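Local atomic coordinates of beta-ketoacyl synthase (Pseudomonas aeruginosa, PDB entry 4CW4), a protein that condenses acetyl-CoA with malonyl-acyl carrier protein to give acetoacetyl-acyl carrier protein, the primer of fatty acid biosynthesis. Residues G16-A20 with A21-S25; V425-D428 with T429-A433; S489-G492 with T493-Y496. All coordinates share one frame; numbering follows the deposited sequence.

Contact 1 of 3, residues G16-A20 with A21-S25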
# COMPACT_ATOMS: atom_id res chain seq x y z
N GLY A 16 -18.58 11.61 -1.53
CA GLY A 16 -18.10 12.96 -1.32
C GLY A 16 -16.62 13.05 -1.50
O GLY A 16 -15.95 12.03 -1.67
N GLY A 17 -16.10 14.27 -1.44
CA GLY A 17 -14.67 14.48 -1.62
C GLY A 17 -14.39 15.76 -2.37
O GLY A 17 -15.29 16.57 -2.58
N TYR A 18 -13.14 15.93 -2.78
CA TYR A 18 -12.63 17.16 -3.38
C TYR A 18 -11.57 16.86 -4.42
O TYR A 18 -10.64 16.08 -4.17
CB TYR A 18 -12.05 18.09 -2.31
CG TYR A 18 -13.11 18.53 -1.33
CD1 TYR A 18 -13.93 19.63 -1.60
CD2 TYR A 18 -13.33 17.84 -0.15
CE1 TYR A 18 -14.92 20.02 -0.73
CE2 TYR A 18 -14.35 18.21 0.71
CZ TYR A 18 -15.13 19.31 0.42
OH TYR A 18 -16.13 19.71 1.27
N ASN A 19 -11.74 17.48 -5.57
CA ASN A 19 -10.72 17.50 -6.61
C ASN A 19 -10.75 18.84 -7.32
O ASN A 19 -11.38 19.78 -6.81
CB ASN A 19 -10.85 16.30 -7.54
CG ASN A 19 -12.15 16.28 -8.32
OD1 ASN A 19 -12.79 17.31 -8.51
ND2 ASN A 19 -12.50 15.11 -8.82
N ALA A 20 -10.09 18.94 -8.46
CA ALA A 20 -9.98 20.22 -9.16
C ALA A 20 -11.33 20.77 -9.61
O ALA A 20 -11.43 21.95 -9.93
CB ALA A 20 -9.04 20.08 -10.36
N ALA A 21 -12.37 19.93 -9.64
CA ALA A 21 -13.70 20.39 -10.06
C ALA A 21 -14.54 20.91 -8.88
O ALA A 21 -15.60 21.48 -9.09
CB ALA A 21 -14.45 19.27 -10.78
N GLY A 22 -14.05 20.72 -7.66
CA GLY A 22 -14.73 21.16 -6.45
C GLY A 22 -15.18 20.03 -5.54
O GLY A 22 -14.57 18.96 -5.47
N ARG A 23 -16.25 20.30 -4.80
CA ARG A 23 -16.87 19.35 -3.89
C ARG A 23 -17.63 18.30 -4.68
O ARG A 23 -18.46 18.61 -5.54
CB ARG A 23 -17.82 20.06 -2.93
CG ARG A 23 -18.59 19.10 -2.03
CD ARG A 23 -19.27 19.79 -0.86
NE ARG A 23 -20.21 20.88 -1.18
CZ ARG A 23 -21.53 20.77 -1.24
NH1 ARG A 23 -22.14 19.60 -1.09
NH2 ARG A 23 -22.26 21.86 -1.45
N SER A 24 -17.37 17.04 -4.37
CA SER A 24 -18.00 15.95 -5.11
C SER A 24 -19.43 15.68 -4.72
O SER A 24 -20.23 15.29 -5.56
CB SER A 24 -17.20 14.67 -4.89
OG SER A 24 -15.93 14.85 -5.44
N SER A 25 -19.76 15.84 -3.44
CA SER A 25 -21.09 15.45 -2.99
C SER A 25 -22.17 16.25 -3.71
O SER A 25 -21.95 17.40 -4.13
CB SER A 25 -21.23 15.59 -1.47
OG SER A 25 -21.07 16.94 -1.07
O HOH W 1 -15.46 16.70 -7.53

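Contact 2 of 3, residues V425-D428 with T429-A433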
# COMPACT_ATOMS: atom_id res chain seq x y z
N VAL A 425 -27.90 -7.26 -16.40
CA VAL A 425 -28.87 -6.36 -17.03
C VAL A 425 -29.29 -6.80 -18.43
O VAL A 425 -30.22 -6.24 -19.00
CB VAL A 425 -28.37 -4.87 -17.10
CG1 VAL A 425 -28.05 -4.32 -15.72
CG2 VAL A 425 -27.14 -4.73 -18.00
N GLY A 426 -28.61 -7.80 -18.99
CA GLY A 426 -28.91 -8.27 -20.33
C GLY A 426 -28.12 -7.59 -21.42
O GLY A 426 -27.62 -6.47 -21.23
N LEU A 427 -28.02 -8.26 -22.56
CA LEU A 427 -27.25 -7.78 -23.70
C LEU A 427 -27.77 -6.46 -24.26
O LEU A 427 -26.98 -5.61 -24.63
CB LEU A 427 -27.28 -8.79 -24.84
CG LEU A 427 -26.04 -9.59 -25.17
CD1 LEU A 427 -26.35 -10.43 -26.42
CD2 LEU A 427 -24.78 -8.72 -25.36
N ASP A 428 -29.09 -6.31 -24.36
CA ASP A 428 -29.66 -5.10 -24.94
C ASP A 428 -29.27 -3.87 -24.14
O ASP A 428 -28.87 -2.85 -24.71
CB ASP A 428 -31.19 -5.21 -25.03
CG ASP A 428 -31.82 -3.97 -25.65
OD1 ASP A 428 -31.67 -3.80 -26.88
OD2 ASP A 428 -32.43 -3.17 -24.92
N THR A 429 -29.37 -3.96 -22.82
CA THR A 429 -29.01 -2.82 -21.97
C THR A 429 -27.52 -2.50 -22.07
O THR A 429 -27.14 -1.35 -22.09
CB THR A 429 -29.44 -3.06 -20.51
OG1 THR A 429 -30.87 -3.11 -20.45
CG2 THR A 429 -28.96 -1.93 -19.61
N VAL A 430 -26.68 -3.51 -22.13
CA VAL A 430 -25.26 -3.27 -22.34
C VAL A 430 -25.01 -2.62 -23.71
O VAL A 430 -24.24 -1.66 -23.82
CB VAL A 430 -24.44 -4.55 -22.18
CG1 VAL A 430 -22.99 -4.36 -22.66
CG2 VAL A 430 -24.44 -4.99 -20.72
N ARG A 431 -25.69 -3.10 -24.74
CA ARG A 431 -25.47 -2.59 -26.08
C ARG A 431 -25.97 -1.17 -26.29
O ARG A 431 -25.39 -0.45 -27.08
CB ARG A 431 -26.11 -3.50 -27.13
CG ARG A 431 -25.31 -4.78 -27.34
CD ARG A 431 -26.06 -5.76 -28.23
NE ARG A 431 -25.24 -6.93 -28.51
CZ ARG A 431 -25.69 -8.07 -29.03
NH1 ARG A 431 -26.98 -8.22 -29.34
NH2 ARG A 431 -24.84 -9.07 -29.23
N HIS A 432 -27.04 -0.78 -25.61
CA HIS A 432 -27.69 0.49 -25.92
C HIS A 432 -27.83 1.45 -24.75
O HIS A 432 -28.27 2.57 -24.94
CB HIS A 432 -29.06 0.21 -26.54
CG HIS A 432 -28.99 -0.63 -27.77
ND1 HIS A 432 -28.46 -0.15 -28.95
CD2 HIS A 432 -29.33 -1.91 -28.00
CE1 HIS A 432 -28.51 -1.11 -29.86
NE2 HIS A 432 -29.03 -2.19 -29.31
N ALA A 433 -27.42 1.03 -23.56
CA ALA A 433 -27.54 1.88 -22.39
C ALA A 433 -26.35 1.73 -21.45
O ALA A 433 -26.50 1.83 -20.24
CB ALA A 433 -28.83 1.58 -21.66
O HOH W 2 -31.15 -5.91 -21.46
O HOH W 3 -31.98 -4.12 -17.93

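Contact 3 of 3, residues S489-G492 with T493-Y496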
# COMPACT_ATOMS: atom_id res chain seq x y z
N SER A 489 -17.89 10.83 -11.11
CA SER A 489 -18.42 11.47 -12.30
C SER A 489 -19.54 10.63 -12.93
O SER A 489 -20.58 11.16 -13.33
CB SER A 489 -17.34 11.74 -13.32
OG SER A 489 -17.93 12.28 -14.49
N ALA A 490 -19.33 9.31 -12.96
CA ALA A 490 -20.34 8.41 -13.52
C ALA A 490 -21.68 8.60 -12.83
O ALA A 490 -22.74 8.55 -13.47
CB ALA A 490 -19.89 6.96 -13.42
N LEU A 491 -21.65 8.82 -11.53
CA LEU A 491 -22.89 8.95 -10.77
C LEU A 491 -23.64 10.19 -11.20
O LEU A 491 -24.87 10.22 -11.16
CB LEU A 491 -22.59 9.02 -9.28
CG LEU A 491 -21.81 7.82 -8.69
CD1 LEU A 491 -21.73 7.95 -7.18
CD2 LEU A 491 -22.46 6.49 -9.12
N GLY A 492 -22.90 11.20 -11.60
CA GLY A 492 -23.48 12.42 -12.11
C GLY A 492 -24.18 12.21 -13.44
O GLY A 492 -25.25 12.78 -13.69
N THR A 493 -23.59 11.40 -14.32
CA THR A 493 -24.28 11.03 -15.56
C THR A 493 -25.61 10.35 -15.27
O THR A 493 -26.61 10.63 -15.93
CB THR A 493 -23.37 10.18 -16.47
OG1 THR A 493 -22.29 11.00 -16.92
CG2 THR A 493 -24.14 9.60 -17.68
N PHE A 494 -25.64 9.43 -14.31
CA PHE A 494 -26.90 8.81 -13.93
C PHE A 494 -27.92 9.85 -13.45
O PHE A 494 -29.10 9.78 -13.79
CB PHE A 494 -26.69 7.76 -12.83
CG PHE A 494 -25.93 6.53 -13.26
CD1 PHE A 494 -26.04 6.02 -14.53
CD2 PHE A 494 -25.10 5.89 -12.35
CE1 PHE A 494 -25.32 4.89 -14.90
CE2 PHE A 494 -24.40 4.78 -12.71
CZ PHE A 494 -24.52 4.27 -13.99
N LYS A 495 -27.46 10.82 -12.66
CA LYS A 495 -28.33 11.84 -12.06
C LYS A 495 -28.95 12.75 -13.09
O LYS A 495 -30.16 12.97 -13.09
CB LYS A 495 -27.52 12.68 -11.05
CG LYS A 495 -28.27 13.87 -10.41
CD LYS A 495 -29.29 13.40 -9.40
CE LYS A 495 -29.98 14.57 -8.72
NZ LYS A 495 -31.03 14.09 -7.78
N TYR A 496 -28.12 13.29 -13.98
CA TYR A 496 -28.55 14.36 -14.86
C TYR A 496 -28.70 13.97 -16.34
O TYR A 496 -29.20 14.77 -17.14
CB TYR A 496 -27.57 15.53 -14.77
CG TYR A 496 -27.55 16.23 -13.43
CD1 TYR A 496 -28.63 16.99 -13.01
CD2 TYR A 496 -26.43 16.17 -12.61
CE1 TYR A 496 -28.62 17.66 -11.80
CE2 TYR A 496 -26.40 16.84 -11.39
CZ TYR A 496 -27.50 17.58 -10.99
OH TYR A 496 -27.46 18.25 -9.79
O HOH W 4 -19.62 10.95 -16.28

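Contact 1 of 3, residues G16-A20 with A21-S25
Tyr18 and Arg23 form an antiparallel non-hydrogen-bonded pair, their CA atoms 4.8 Å apart, and Asn19 and Gly22 form the hydrogen-bonded pair next to it, where a type I turn from Asn19 to Gly22 reverses the chain. At that pair Asn19 N donates to Gly22 O and Gly22 N donates back to Asn19 O. Farther from the turn, Ser24 N donates to Gly17 O at 2.8 Å. The Asn19 side chain folds over the turn. With chi1 at 63°, CG sits between the backbone N and the carbonyl carbon, and OD1 accepts from Ala21 N at 2.9 Å. One water is hydrogen-bonded to Asn19 OD1, Gly22 O and Ser24 OG, and it links the turn to Ser24, just past the second strand. Asn19 ND2 bonds Asp485, and Ser24 OG also bonds Gln368. On the sheet face carrying Tyr18 and Arg23, the two side chains run alongside each other. Tyr18 CE1 meets Arg23 CB at 3.6 Å, and Arg23 CD passes Tyr18 OH at 3.8 Å. The guanidinium plane is turned 58° from the ring. Its NH1 donates to Ser25 OG at 2.9 Å, in the guanidinium plane, and also forms a salt bridge with Asp586. Ser25 OG in turn bonds Asp201. At the backbone angles of Gly17 and Gly22, a CB would collide with the carbonyl O of the preceding residue. The arrangement is a beta hairpin with a two-residue loop, Ala20-Ala21, buried in the ketosynthase core; the side chain of Ala20 is about 11 Å from that of the predicted active-site His477.

Contact 2 of 3, residues V425-D428 with T429-A433
Leu427 CD1 lies over one face of the Arg431 guanidinium, 3.3 Å above its plane and offset toward the rim, while Asp428 OD1 meets the edge of the His432 ring near its plane. Arg431 CB sits over one face of that ring, 3.7 Å above it toward the rim. The side chains of Leu427 and Arg431 come nearest at CD1 and NH2, 3.5 Å apart. The arginine chain is extended from CG to NE, which carries the flat group out to the leucine methyls. NE of Arg431 bonds the carbonyl of Phe461. Asp428 OD1 approaches His432 CD2 to 3.2 Å, with carboxylate and ring planes 48° apart. A long, weak ion pair links Asp428 OD2 to Lys528. Elsewhere on the turn, Val425 CG2 touches Thr429 CG2 at 3.7 Å and Val430 CG2 at 3.8 Å. Two waters bond Val425 O: one accepts from Thr429 N, and the other meets Thr429 OG1. Val430 N, Arg431 N and His432 N bond the carbonyls of Gly426, Leu427 and Asp428. Gly426 has positive phi, ends the helix 409-425 and stands at the N-cap position of the next. This is a helix-to-helix junction in the C-terminal ketosynthase region, with Val430 packed back on Val418, Ala421 and Val422.

Contact 3 of 3, residues S489-G492 with T493-Y496
Phe494 lays one face of its ring over Ala490 O, which stands 3.7 Å above the ring plane and offset toward the rim. The same carbonyl accepts from Phe494 N at 3.1 Å, so it meets both the backbone and the ring of one residue. CG of Phe494 is anti to the carbonyl carbon (chi1 -68°), which leans the ring back along the helix toward the preceding turn. There Phe494 CD2 touches Leu491 CD2 at 4.2 Å. Thr493 N, Lys495 N and Tyr496 N bond the carbonyls of Ser489, Leu491 and Gly492 in the regular helical pattern. Tyr496 CD2 comes within 3.7 Å of Gly492 O. The tyrosine ring also carries Lys495 CG over the centre of one face, 3.5 Å above its plane. One water bridges the hydroxyls of Ser489 and Thr493: it lies 2.8 Å from Ser489 OG and donates to Thr493 OG1 at 2.7 Å. Thr493 OG1 also bonds the carbonyl of Ile498, just past the helix. This last part of helix 482-496 packs Ser489, Thr493 and Tyr496 on Phe30 of helix 28-33, Thr493 and Phe494 on Phe435 of strand 434-437, and Ala490 on Cys533 and Ile535 of strand 532-539.

Overall arrangement
From the N terminus, contact 1 comes first and closes the hairpin of strands 10-19 and 22-23. Contact 2 spans the junction of helix 409-425 and the whole of helix 427-433, and contact 3 lies in the last turns of helix 482-496. Each is local and made by one continuous stretch, so the three follow in series and none nests in or crosses another. Contacts 2 and 3 are about 18 Å apart between centres, and strand 434-437, which follows helix 427-433, packs against contact 3. Contact 1 lies about 14 Å from contact 3, centre to centre. Helix 28-33 touches both of these, and Asn19 ties the hairpin to helix 482-496 through Asp485.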